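Local structure of cytoplasmic protein (Cryptococcus neoformans var. grubii serotype A, 7LPO) at residues V8-T12 and L443-A447; I524-D529 and S548-M553; A569-Y573 and E588-L592. The protein probably hydrolyses the beta-glucosidic bond of steryl glucosides, as a fungal sterylglucosidase of glycoside hydrolase family 5. All blocks are in the same frame, centred on the assembly; numbering follows the deposited sequence.

Contact 1 (V8-T12 and L443-A447)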
loop_
_atom_site.group_PDB
_atom_site.type_symbol
_atom_site.label_atom_id
_atom_site.label_comp_id
_atom_site.label_asym_id
_atom_site.label_seq_id
_atom_site.Cartn_x
_atom_site.Cartn_y
_atom_site.Cartn_z
ATOM N N VAL A 8 31.978 1.129 1.711
ATOM C CA VAL A 8 31.633 -0.276 1.531
ATOM C C VAL A 8 30.246 -0.532 2.106
ATOM O O VAL A 8 29.808 0.119 3.061
ATOM C CB VAL A 8 32.667 -1.226 2.180
ATOM C CG1 VAL A 8 34.042 -1.026 1.567
ATOM C CG2 VAL A 8 32.712 -1.020 3.695
ATOM N N SER A 9 29.561 -1.502 1.514
ATOM C CA SER A 9 28.217 -1.848 1.943
ATOM C C SER A 9 28.239 -2.413 3.362
ATOM O O SER A 9 29.154 -3.163 3.721
ATOM C CB SER A 9 27.606 -2.869 0.983
ATOM O OG SER A 9 26.722 -3.736 1.667
ATOM N N PRO A 10 27.259 -2.063 4.197
ATOM C CA PRO A 10 27.167 -2.697 5.517
ATOM C C PRO A 10 26.632 -4.116 5.463
ATOM O O PRO A 10 26.713 -4.820 6.476
ATOM C CB PRO A 10 26.208 -1.773 6.287
ATOM C CG PRO A 10 25.319 -1.199 5.226
ATOM C CD PRO A 10 26.137 -1.136 3.937
ATOM N N VAL A 11 26.099 -4.559 4.326
ATOM C CA VAL A 11 25.562 -5.915 4.199
ATOM C C VAL A 11 26.636 -6.895 3.743
ATOM O O VAL A 11 26.818 -7.964 4.333
ATOM C CB VAL A 11 24.359 -5.922 3.227
ATOM C CG1 VAL A 11 23.675 -7.279 3.235
ATOM C CG2 VAL A 11 23.364 -4.816 3.566
ATOM N N THR A 12 27.363 -6.536 2.683
ATOM C CA THR A 12 28.344 -7.412 2.064
ATOM C C THR A 12 29.785 -7.020 2.347
ATOM O O THR A 12 30.672 -7.868 2.217
ATOM C CB THR A 12 28.154 -7.405 0.549
ATOM O OG1 THR A 12 28.483 -6.090 0.064
ATOM C CG2 THR A 12 26.714 -7.759 0.196
ATOM N N LEU A 443 18.783 -7.100 9.503
ATOM C CA LEU A 443 18.724 -5.756 8.936
ATOM C C LEU A 443 20.056 -5.372 8.301
ATOM O O LEU A 443 20.096 -4.893 7.161
ATOM C CB LEU A 443 18.345 -4.756 10.020
ATOM C CG LEU A 443 16.943 -4.873 10.613
ATOM C CD1 LEU A 443 16.754 -3.832 11.699
ATOM C CD2 LEU A 443 15.905 -4.721 9.529
ATOM N N LYS A 444 21.153 -5.556 9.044
ATOM C CA LYS A 444 22.510 -5.345 8.547
ATOM C C LYS A 444 22.698 -3.930 8.009
ATOM O O LYS A 444 23.350 -3.723 6.986
ATOM C CB LYS A 444 22.866 -6.378 7.478
ATOM C CG LYS A 444 23.005 -7.808 7.991
ATOM C CD LYS A 444 23.592 -8.736 6.907
ATOM C CE LYS A 444 23.761 -10.164 7.418
ATOM N NZ LYS A 444 24.124 -11.127 6.336
ATOM N N GLY A 445 22.116 -2.952 8.700
ATOM C CA GLY A 445 22.321 -1.558 8.358
ATOM C C GLY A 445 21.787 -1.141 7.012
ATOM O O GLY A 445 22.272 -0.166 6.432
ATOM N N ARG A 446 20.781 -1.836 6.498
ATOM C CA ARG A 446 20.271 -1.503 5.171
ATOM C C ARG A 446 18.763 -1.766 5.160
ATOM O O ARG A 446 18.279 -2.758 4.605
ATOM C CB ARG A 446 20.988 -2.300 4.083
ATOM C CG ARG A 446 20.725 -1.784 2.692
ATOM C CD ARG A 446 21.975 -1.845 1.817
ATOM N NE ARG A 446 21.656 -1.375 0.472
ATOM C CZ ARG A 446 21.541 -0.091 0.150
ATOM N NH1 ARG A 446 21.753 0.834 1.078
ATOM N NH2 ARG A 446 21.223 0.263 -1.088
ATOM N N ALA A 447 18.018 -0.834 5.750
ATOM C CA ALA A 447 16.588 -1.006 5.932
ATOM C C ALA A 447 15.908 0.355 5.975
ATOM O O ALA A 447 16.552 1.391 6.112
ATOM C CB ALA A 447 16.290 -1.801 7.209
#
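Leu443 ends helix 440-443 with its side chain turned from the N-terminal loop and packed on Trp409 and Ile427; its O accepts a backbone hydrogen bond from Arg446 N at 3.2 Å, closing a type I' beta turn. Lys444 leaves the helix with positive phi. Its carbonyl O meets Pro10 CB at 3.5 Å and Val11 CG2 at 3.6 Å, while the aliphatic part of its extended chain passes Val11, CD to CG1 4.0 Å. Gly445 also has positive phi, a conformation glycine adopts easily, and a CB here would come within about 3.2 Å of Pro10 CB; the bare backbone lets the proline ring settle close, CG 3.4 Å from Gly445 O. Arg446 offers its CB to Val11 CG2 at 3.5 Å, and its guanidinium group reaches the backbone oxygens of Glu422 and Ile21. Ala447 then opens strand 447-449.

The partner loop holds its own shape: Ser9 OG accepts from Val11 N (2.9 Å) and Thr12 N (3.0 Å), and Glu422 binds the hydroxyls of Ser9 and Thr12. Between the two segments the contact is van der Waals, burying 245 Å², both sides summed. What results is an ST turn and ST motif resting against a type I' turn, the helix-to-strand connection of a TIM barrel, here touched on the surface by the N-terminal tail.

Contact 2 (I524-D529 and S548-M553)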
loop_
_atom_site.group_PDB
_atom_site.type_symbol
_atom_site.label_atom_id
_atom_site.label_comp_id
_atom_site.label_asym_id
_atom_site.label_seq_id
_atom_site.Cartn_x
_atom_site.Cartn_y
_atom_site.Cartn_z
ATOM N N ILE A 524 -5.949 9.972 -1.437
ATOM C CA ILE A 524 -7.320 10.409 -1.164
ATOM C C ILE A 524 -8.231 9.950 -2.291
ATOM O O ILE A 524 -7.777 9.682 -3.411
ATOM C CB ILE A 524 -7.434 11.942 -1.008
ATOM C CG1 ILE A 524 -6.924 12.650 -2.268
ATOM C CG2 ILE A 524 -6.637 12.437 0.200
ATOM C CD1 ILE A 524 -8.006 13.150 -3.208
ATOM N N PRO A 525 -9.537 9.863 -2.021
ATOM C CA PRO A 525 -10.496 9.474 -3.072
ATOM C C PRO A 525 -10.941 10.656 -3.926
ATOM O O PRO A 525 -11.295 11.721 -3.413
ATOM C CB PRO A 525 -11.673 8.898 -2.281
ATOM C CG PRO A 525 -11.643 9.702 -0.975
ATOM C CD PRO A 525 -10.165 9.941 -0.686
ATOM N N TYR A 526 -10.956 10.446 -5.237
ATOM C CA TYR A 526 -11.366 11.479 -6.175
ATOM C C TYR A 526 -12.850 11.421 -6.511
ATOM O O TYR A 526 -13.398 12.417 -7.001
ATOM C CB TYR A 526 -10.537 11.374 -7.461
ATOM C CG TYR A 526 -9.161 11.984 -7.320
ATOM C CD1 TYR A 526 -8.960 13.334 -7.529
ATOM C CD2 TYR A 526 -8.069 11.214 -6.952
ATOM C CE1 TYR A 526 -7.705 13.905 -7.386
ATOM C CE2 TYR A 526 -6.806 11.784 -6.803
ATOM C CZ TYR A 526 -6.643 13.129 -7.027
ATOM O OH TYR A 526 -5.411 13.698 -6.918
ATOM N N ASP A 527 -13.512 10.294 -6.247
ATOM C CA ASP A 527 -14.945 10.158 -6.508
ATOM C C ASP A 527 -15.796 10.718 -5.375
ATOM O O ASP A 527 -16.824 10.138 -5.016
ATOM C CB ASP A 527 -15.295 8.695 -6.778
ATOM C CG ASP A 527 -14.856 7.752 -5.659
ATOM O OD1 ASP A 527 -13.854 8.042 -4.969
ATOM O OD2 ASP A 527 -15.502 6.692 -5.490
ATOM N N MET A 528 -15.390 11.856 -4.819
ATOM C CA MET A 528 -16.119 12.473 -3.721
ATOM C C MET A 528 -17.456 13.027 -4.181
ATOM O O MET A 528 -17.636 13.377 -5.348
ATOM C CB MET A 528 -15.328 13.625 -3.131
ATOM C CG MET A 528 -13.998 13.262 -2.595
ATOM S SD MET A 528 -13.230 14.746 -1.966
ATOM C CE MET A 528 -11.883 14.015 -1.027
ATOM N N ASP A 529 -18.393 13.131 -3.233
ATOM C CA ASP A 529 -19.628 13.894 -3.431
ATOM C C ASP A 529 -20.469 13.310 -4.562
ATOM O O ASP A 529 -21.022 14.040 -5.392
ATOM C CB ASP A 529 -19.313 15.367 -3.701
ATOM C CG ASP A 529 -18.545 16.016 -2.558
ATOM O OD1 ASP A 529 -18.987 15.876 -1.401
ATOM O OD2 ASP A 529 -17.493 16.650 -2.812
ATOM N N SER A 548 -12.459 20.285 -3.538
ATOM C CA SER A 548 -12.473 19.439 -2.345
ATOM C C SER A 548 -11.370 18.385 -2.392
ATOM O O SER A 548 -10.680 18.150 -1.391
ATOM C CB SER A 548 -13.836 18.773 -2.191
ATOM O OG SER A 548 -14.771 19.701 -1.682
ATOM N N GLN A 549 -11.194 17.730 -3.537
ATOM C CA GLN A 549 -10.111 16.762 -3.654
ATOM C C GLN A 549 -8.762 17.433 -3.421
ATOM O O GLN A 549 -7.857 16.849 -2.800
ATOM C CB GLN A 549 -10.164 16.104 -5.028
ATOM C CG GLN A 549 -11.379 15.191 -5.233
ATOM C CD GLN A 549 -12.612 15.922 -5.747
ATOM O OE1 GLN A 549 -12.751 17.136 -5.585
ATOM N NE2 GLN A 549 -13.528 15.173 -6.363
ATOM N N GLN A 550 -8.629 18.682 -3.881
ATOM C CA GLN A 550 -7.376 19.410 -3.757
ATOM C C GLN A 550 -7.035 19.684 -2.294
ATOM O O GLN A 550 -5.904 19.453 -1.860
ATOM C CB GLN A 550 -7.466 20.711 -4.539
ATOM C CG GLN A 550 -6.203 21.533 -4.531
ATOM C CD GLN A 550 -6.204 22.601 -5.605
ATOM O OE1 GLN A 550 -5.953 23.765 -5.319
ATOM N NE2 GLN A 550 -6.493 22.214 -6.836
ATOM N N LYS A 551 -8.003 20.182 -1.521
ATOM C CA LYS A 551 -7.751 20.414 -0.101
ATOM C C LYS A 551 -7.382 19.117 0.611
ATOM O O LYS A 551 -6.421 19.070 1.388
ATOM C CB LYS A 551 -8.978 21.050 0.556
ATOM C CG LYS A 551 -9.302 22.461 0.085
ATOM C CD LYS A 551 -10.406 23.065 0.943
ATOM C CE LYS A 551 -11.333 23.961 0.147
ATOM N NZ LYS A 551 -10.590 25.025 -0.589
ATOM N N ALA A 552 -8.156 18.053 0.381
ATOM C CA ALA A 552 -7.857 16.774 1.021
ATOM C C ALA A 552 -6.458 16.300 0.659
ATOM O O ALA A 552 -5.663 15.938 1.535
ATOM C CB ALA A 552 -8.902 15.731 0.615
ATOM N N MET A 553 -6.144 16.284 -0.637
ATOM C CA MET A 553 -4.819 15.902 -1.111
ATOM C C MET A 553 -3.730 16.760 -0.464
ATOM O O MET A 553 -2.718 16.242 0.007
ATOM C CB MET A 553 -4.760 16.045 -2.632
ATOM C CG MET A 553 -3.515 15.501 -3.294
ATOM S SD MET A 553 -3.548 13.691 -3.476
ATOM C CE MET A 553 -2.253 13.248 -2.449
HETATM O O HOH W 1 -16.587 15.358 -6.801
HETATM O O HOH W 2 -16.189 16.875 -0.234
#
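Residues 524-527 follow an irregular path after strand 518-522, whereas 548-553 is regular helix, with Ala552 N bonded to Ser548 O (3.1 Å) and Met553 N to Gln549 O (2.8 Å). The CA atoms of Ile524 and Met553, and those of Tyr526 and Gln549, both lie 6.0 Å apart, so the two chains pass in opposite senses.

Gln549 is the key side chain: it donates through NE2 to Tyr526 O at 2.8 Å, and the same nitrogen gives a 3.1 Å bond to water 1, which donates to Met528 O at 2.7 Å. Around this amide the surfaces are largely apolar. Tyr526 CD1 lies 3.8 Å from Gln549 CG. Ile524 wedges against the helix, CG2 4.0 Å from Ala552 CB and CG1 3.7 Å from Met553 SD; small Ala552 also admits Met528, whose CE lies 3.8 Å from its CB. At the more open end, water 2 donates to Asp529 OD2 (2.9 Å) and weakly bridges to Ser548 OG (3.5 Å).

Flexible methionines fill an uneven interface, while a neutral amide satisfies backbone carbonyls, one directly and one through water, without burying a charge.

Contact 3 (A569-Y573 and E588-L592)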
loop_
_atom_site.group_PDB
_atom_site.type_symbol
_atom_site.label_atom_id
_atom_site.label_comp_id
_atom_site.label_asym_id
_atom_site.label_seq_id
_atom_site.Cartn_x
_atom_site.Cartn_y
_atom_site.Cartn_z
ATOM N N ALA A 569 5.211 7.360 -1.324
ATOM C CA ALA A 569 4.662 6.903 -2.594
ATOM C C ALA A 569 3.152 7.085 -2.521
ATOM O O ALA A 569 2.480 6.431 -1.716
ATOM C CB ALA A 569 5.028 5.442 -2.872
ATOM N N ILE A 570 2.635 7.985 -3.354
ATOM C CA ILE A 570 1.203 8.227 -3.419
ATOM C C ILE A 570 0.487 7.024 -4.025
ATOM O O ILE A 570 0.919 6.461 -5.039
ATOM C CB ILE A 570 0.926 9.494 -4.246
ATOM C CG1 ILE A 570 1.610 10.713 -3.620
ATOM C CG2 ILE A 570 -0.567 9.687 -4.390
ATOM C CD1 ILE A 570 1.567 11.956 -4.508
ATOM N N TRP A 571 -0.624 6.628 -3.408
ATOM C CA TRP A 571 -1.552 5.664 -3.993
ATOM C C TRP A 571 -2.669 6.442 -4.689
ATOM O O TRP A 571 -3.424 7.153 -4.018
ATOM C CB TRP A 571 -2.145 4.727 -2.928
ATOM C CG TRP A 571 -2.952 3.630 -3.564
ATOM C CD1 TRP A 571 -4.267 3.679 -3.926
ATOM C CD2 TRP A 571 -2.474 2.338 -3.964
ATOM N NE1 TRP A 571 -4.635 2.500 -4.538
ATOM C CE2 TRP A 571 -3.554 1.660 -4.574
ATOM C CE3 TRP A 571 -1.240 1.693 -3.868
ATOM C CZ2 TRP A 571 -3.438 0.362 -5.070
ATOM C CZ3 TRP A 571 -1.120 0.408 -4.365
ATOM C CH2 TRP A 571 -2.213 -0.245 -4.961
ATOM N N ASN A 572 -2.786 6.327 -6.019
ATOM C CA ASN A 572 -1.862 5.640 -6.916
ATOM C C ASN A 572 -1.990 6.304 -8.307
ATOM O O ASN A 572 -2.656 7.330 -8.463
ATOM C CB ASN A 572 -2.152 4.145 -6.997
ATOM C CG ASN A 572 -3.561 3.840 -7.456
ATOM O OD1 ASN A 572 -4.489 4.653 -7.326
ATOM N ND2 ASN A 572 -3.731 2.650 -7.987
ATOM N N TYR A 573 -1.349 5.714 -9.310
ATOM C CA TYR A 573 -1.410 6.165 -10.698
ATOM C C TYR A 573 -1.947 5.010 -11.535
ATOM O O TYR A 573 -1.323 3.948 -11.602
ATOM C CB TYR A 573 -0.024 6.604 -11.173
ATOM C CG TYR A 573 0.014 7.277 -12.519
ATOM C CD1 TYR A 573 -0.174 8.650 -12.640
ATOM C CD2 TYR A 573 0.260 6.537 -13.677
ATOM C CE1 TYR A 573 -0.130 9.270 -13.885
ATOM C CE2 TYR A 573 0.315 7.140 -14.915
ATOM C CZ TYR A 573 0.124 8.510 -15.019
ATOM O OH TYR A 573 0.169 9.107 -16.266
ATOM N N GLU A 588 -12.991 1.882 -5.604
ATOM C CA GLU A 588 -11.974 2.868 -5.273
ATOM C C GLU A 588 -11.610 3.703 -6.493
ATOM O O GLU A 588 -11.620 3.227 -7.633
ATOM C CB GLU A 588 -10.722 2.188 -4.731
ATOM C CG GLU A 588 -10.927 1.586 -3.363
ATOM C CD GLU A 588 -9.628 1.312 -2.642
ATOM O OE1 GLU A 588 -8.550 1.462 -3.256
ATOM O OE2 GLU A 588 -9.692 0.923 -1.460
ATOM N N ASP A 589 -11.267 4.966 -6.240
ATOM C CA ASP A 589 -10.906 5.881 -7.322
ATOM C C ASP A 589 -9.868 6.848 -6.748
ATOM O O ASP A 589 -10.170 7.976 -6.355
ATOM C CB ASP A 589 -12.126 6.617 -7.877
ATOM C CG ASP A 589 -11.798 7.474 -9.090
ATOM O OD1 ASP A 589 -10.604 7.722 -9.357
ATOM O OD2 ASP A 589 -12.746 7.905 -9.777
ATOM N N LEU A 590 -8.619 6.391 -6.709
ATOM C CA LEU A 590 -7.543 7.153 -6.095
ATOM C C LEU A 590 -6.467 7.541 -7.093
ATOM O O LEU A 590 -5.421 8.047 -6.683
ATOM C CB LEU A 590 -6.918 6.360 -4.942
ATOM C CG LEU A 590 -7.686 6.407 -3.619
ATOM C CD1 LEU A 590 -8.701 5.286 -3.552
ATOM C CD2 LEU A 590 -6.729 6.318 -2.419
ATOM N N SER A 591 -6.696 7.320 -8.386
ATOM C CA SER A 591 -5.705 7.675 -9.390
ATOM C C SER A 591 -5.564 9.186 -9.524
ATOM O O SER A 591 -6.553 9.926 -9.557
ATOM C CB SER A 591 -6.076 7.081 -10.747
ATOM O OG SER A 591 -5.085 7.394 -11.714
ATOM N N LEU A 592 -4.311 9.637 -9.624
ATOM C CA LEU A 592 -4.015 11.038 -9.883
ATOM C C LEU A 592 -4.458 11.489 -11.269
ATOM O O LEU A 592 -4.567 12.697 -11.506
ATOM C CB LEU A 592 -2.512 11.283 -9.752
ATOM C CG LEU A 592 -1.847 10.878 -8.445
ATOM C CD1 LEU A 592 -0.380 11.244 -8.491
ATOM C CD2 LEU A 592 -2.543 11.548 -7.279
HETATM O O HOH W 3 -7.246 1.980 -5.644
#
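Two backbone hydrogen bonds join the segments: Asn572 N donates to Leu590 O at 3.2 Å, and Leu592 N donates to Asn572 O at 3.1 Å. The latter oxygen also receives a CA-H...O contact from Ser591 CA, 3.2 Å away. Since the chains run 92° apart, this is a local crossing of loops, not a strand pair. The peptide between Trp571 and Asn572 is cis; non-proline cis peptides at the end of the eighth strand are familiar in family 5 barrels.

Water 3 links the side chains of Trp571 and Glu588, accepting from Trp571 NE1 (2.9 Å) and donating to Glu588 OE1 (2.8 Å). Glu588 OE1 additionally binds a Tris molecule, probably from the crystallisation liquor, which may mark a pocket. Farther out, Leu590 CB sits at the edge of the Trp571 ring, 3.9 Å from CD1, and Ile570 CG2 meets Leu592 CD2 at 4.0 Å; Phe665 covers both of these last residues. Ser591 lies beside the Tyr573 backbone, its OG bonded to Trp593 O and Val574 N, while the Tyr573 hydroxyl reaches Arg90 and His87.

The chemistry implies that backbone bonds fix the crossing, while a carboxylate bonds both the Tris and a water shared with the indole nitrogen, consistent with a sugar-binding pocket as in related glycosidases.

In the fold
The three contacts follow one another in series along the chain. Contact 1 lies at the surface, about 32 Å (between centres) from contact 3 and 40 Å from contact 2, on the far side of the chain's centre from contact 2. It sits where strand 447-449 begins, whereas contacts 2 and 3 involve segments leaving the adjacent parallel strands 518-522 and 567-570, at the end where family 5 barrels carry their active site. Centres only 11 Å apart, contacts 2 and 3 touch: Tyr526 N lies 2.8 Å from Asp589 O, probably hydrogen-bonded. Contacts 2 and 3 thus join loops that follow neighbouring barrel strands, and contact 3, through Glu588, reaches the bound Tris.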